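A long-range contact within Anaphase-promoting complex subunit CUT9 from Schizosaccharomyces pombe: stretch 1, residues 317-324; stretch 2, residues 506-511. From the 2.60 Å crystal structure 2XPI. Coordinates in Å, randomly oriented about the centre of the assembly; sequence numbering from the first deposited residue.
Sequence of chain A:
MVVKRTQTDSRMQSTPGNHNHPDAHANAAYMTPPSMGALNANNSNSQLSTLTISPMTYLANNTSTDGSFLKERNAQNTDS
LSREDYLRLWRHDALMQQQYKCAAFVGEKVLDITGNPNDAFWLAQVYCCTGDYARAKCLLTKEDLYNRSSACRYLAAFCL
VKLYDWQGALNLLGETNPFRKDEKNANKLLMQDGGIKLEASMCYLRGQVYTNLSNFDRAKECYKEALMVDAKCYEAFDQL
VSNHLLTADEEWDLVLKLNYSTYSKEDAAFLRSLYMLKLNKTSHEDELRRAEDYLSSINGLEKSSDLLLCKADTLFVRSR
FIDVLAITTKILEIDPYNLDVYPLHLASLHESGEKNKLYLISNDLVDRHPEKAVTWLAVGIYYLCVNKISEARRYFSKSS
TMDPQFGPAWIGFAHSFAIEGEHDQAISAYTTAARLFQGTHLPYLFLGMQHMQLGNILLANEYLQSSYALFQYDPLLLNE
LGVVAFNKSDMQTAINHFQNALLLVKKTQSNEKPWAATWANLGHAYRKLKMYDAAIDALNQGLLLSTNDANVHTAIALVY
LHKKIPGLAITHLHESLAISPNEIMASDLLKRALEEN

Stretch 1 (317-324) VRSRFIDV
Stretch 2 506-511: KKTQSN

Residues 317-324 and 506-511 of CUT9, at least 186 positions apart where they touch, bury 410 Å² between them. In the first stretch S319, the first residue to leave helical phi/psi after the preceding helix, has positive phi (63/29) in a Schellman motif, R320 (-91/77) occupies the N-cap position, and a new helix runs on from F321, with V324 N bonded to R320 O at 3.1 Å. The second stretch follows on from a weakly bonded helix, with K507 at -82/-24, and is extended at T508 (-86/-170), followed by Q509 (-128/35) and S510 (-81/146). The register is set by R320 and Q509, whose CA atoms lie 4.8 Å apart.

The backbones are joined by one nearly straight hydrogen bond, from Q509 N to S319 O (3.0 Å, 166°). S319 O thereby meets a partner from the distant stretch, and it also accepts a weak bond from F321 N at 3.2 Å.

Two polar contacts involve the R320 side chain (chi1 -46°, chi2 -93°, chi3 -57°). NH1 of R320 gives a weak hydrogen bond to K507 O (3.1 Å, 134°), which lies at the guanidinium edge, while R320 NH2 forms a salt bridge with D323 OD2 (2.9 Å). Q509 CG covers one face of the guanidinium. Within the second stretch, T508 OG1 and S510 OG share a 2.5 Å hydrogen bond.

Q509, with CA-to-CB directed toward the first stretch and chi1 m, chi2 t, has the largest covered area, 149 Å². Its side chain extends to the start of the helix that begins at F321, where the orientation of its terminal amide remains open.

Packing completes the contact. T508 (chi1 p) brings CB within 3.7 Å of S319 CB, and its CG2 lies 3.6 Å from R318 O. The F321 ring (chi1 m, chi2 -65°) presents its edge to S510, with CD2 of F321 3.9 Å from S510 CA.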

# COMPACT_ATOMS: atom_id res chain seq x y z
N VAL A 317 29.33 16.46 18.26
CA VAL A 317 30.75 16.38 17.96
C VAL A 317 31.62 17.00 19.06
O VAL A 317 32.67 16.46 19.40
CB VAL A 317 31.08 17.10 16.65
CG1 VAL A 317 32.56 17.43 16.60
CG2 VAL A 317 30.68 16.24 15.48
N ARG A 318 31.17 18.13 19.61
CA ARG A 318 31.85 18.82 20.71
C ARG A 318 31.59 18.14 22.06
O ARG A 318 32.02 18.63 23.09
CB ARG A 318 31.38 20.27 20.82
CG ARG A 318 31.86 21.21 19.74
CD ARG A 318 31.04 22.50 19.75
NE ARG A 318 31.09 23.21 18.47
CZ ARG A 318 30.33 24.26 18.14
NH1 ARG A 318 29.44 24.75 19.00
NH2 ARG A 318 30.46 24.84 16.95
N SER A 319 30.84 17.06 22.05
CA SER A 319 30.55 16.34 23.29
C SER A 319 29.75 17.15 24.32
O SER A 319 29.87 16.93 25.53
CB SER A 319 31.84 15.82 23.92
OG SER A 319 32.54 15.00 23.00
N ARG A 320 28.93 18.09 23.84
CA ARG A 320 28.03 18.81 24.71
C ARG A 320 26.72 18.05 24.76
O ARG A 320 25.73 18.45 24.14
CB ARG A 320 27.80 20.21 24.18
CG ARG A 320 29.07 20.93 23.75
CD ARG A 320 29.62 21.76 24.88
NE ARG A 320 28.64 22.72 25.35
CZ ARG A 320 28.60 23.20 26.59
NH1 ARG A 320 29.50 22.79 27.48
NH2 ARG A 320 27.67 24.09 26.94
N PHE A 321 26.70 16.96 25.51
CA PHE A 321 25.57 16.05 25.48
C PHE A 321 24.27 16.55 26.12
O PHE A 321 23.19 16.12 25.72
CB PHE A 321 25.97 14.69 26.05
CG PHE A 321 27.14 14.07 25.35
CD1 PHE A 321 27.05 13.68 24.02
CD2 PHE A 321 28.34 13.84 26.04
CE1 PHE A 321 28.14 13.10 23.38
CE2 PHE A 321 29.43 13.25 25.40
CZ PHE A 321 29.34 12.88 24.08
N ILE A 322 24.35 17.43 27.11
CA ILE A 322 23.14 17.98 27.73
C ILE A 322 22.51 18.92 26.72
O ILE A 322 21.28 18.96 26.56
CB ILE A 322 23.47 18.80 28.99
CG1 ILE A 322 24.23 17.96 30.01
CG2 ILE A 322 22.21 19.38 29.61
CD1 ILE A 322 24.84 18.79 31.12
N ASP A 323 23.35 19.68 26.04
CA ASP A 323 22.85 20.58 25.01
C ASP A 323 22.12 19.83 23.90
O ASP A 323 21.01 20.22 23.52
CB ASP A 323 23.98 21.45 24.45
CG ASP A 323 24.50 22.43 25.48
OD1 ASP A 323 23.78 22.67 26.47
OD2 ASP A 323 25.63 22.95 25.30
N VAL A 324 22.74 18.76 23.39
CA VAL A 324 22.12 17.90 22.41
C VAL A 324 20.73 17.42 22.87
O VAL A 324 19.80 17.41 22.09
CB VAL A 324 22.99 16.65 22.06
CG1 VAL A 324 22.27 15.74 21.07
CG2 VAL A 324 24.35 17.06 21.52
N LYS A 506 36.72 18.84 30.60
CA LYS A 506 36.16 19.85 31.49
C LYS A 506 35.24 20.82 30.74
O LYS A 506 34.28 21.36 31.31
CB LYS A 506 37.28 20.59 32.22
CG LYS A 506 37.46 20.17 33.67
CD LYS A 506 36.20 20.50 34.47
CE LYS A 506 36.42 20.34 35.98
NZ LYS A 506 35.17 20.62 36.75
N LYS A 507 35.53 21.03 29.45
CA LYS A 507 34.73 21.90 28.59
C LYS A 507 33.48 21.21 28.04
O LYS A 507 32.50 21.87 27.69
CB LYS A 507 35.59 22.41 27.42
CG LYS A 507 36.93 23.01 27.84
CD LYS A 507 37.81 23.29 26.63
CE LYS A 507 39.29 23.37 27.00
NZ LYS A 507 40.19 23.14 25.82
N THR A 508 33.50 19.89 27.98
CA THR A 508 32.36 19.16 27.46
C THR A 508 31.34 18.89 28.56
O THR A 508 31.45 19.44 29.65
CB THR A 508 32.78 17.83 26.83
OG1 THR A 508 32.96 16.85 27.87
CG2 THR A 508 34.07 18.00 26.03
N GLN A 509 30.35 18.05 28.27
CA GLN A 509 29.29 17.77 29.22
C GLN A 509 29.17 16.27 29.38
O GLN A 509 28.07 15.74 29.57
CB GLN A 509 27.95 18.36 28.76
CG GLN A 509 28.01 19.85 28.46
CD GLN A 509 26.70 20.39 27.89
OE1 GLN A 509 26.14 21.36 28.39
NE2 GLN A 509 26.22 19.76 26.84
N SER A 510 30.30 15.58 29.31
CA SER A 510 30.30 14.12 29.37
C SER A 510 30.20 13.58 30.78
O SER A 510 30.71 14.18 31.72
CB SER A 510 31.55 13.56 28.69
OG SER A 510 32.59 14.51 28.70
N ASN A 511 29.53 12.44 30.90
CA ASN A 511 29.50 11.67 32.13
C ASN A 511 30.94 11.53 32.67
O ASN A 511 31.84 11.03 31.97
CB ASN A 511 28.86 10.31 31.82
CG ASN A 511 28.78 9.39 33.03
OD1 ASN A 511 28.52 8.19 32.88
ND2 ASN A 511 29.02 9.93 34.22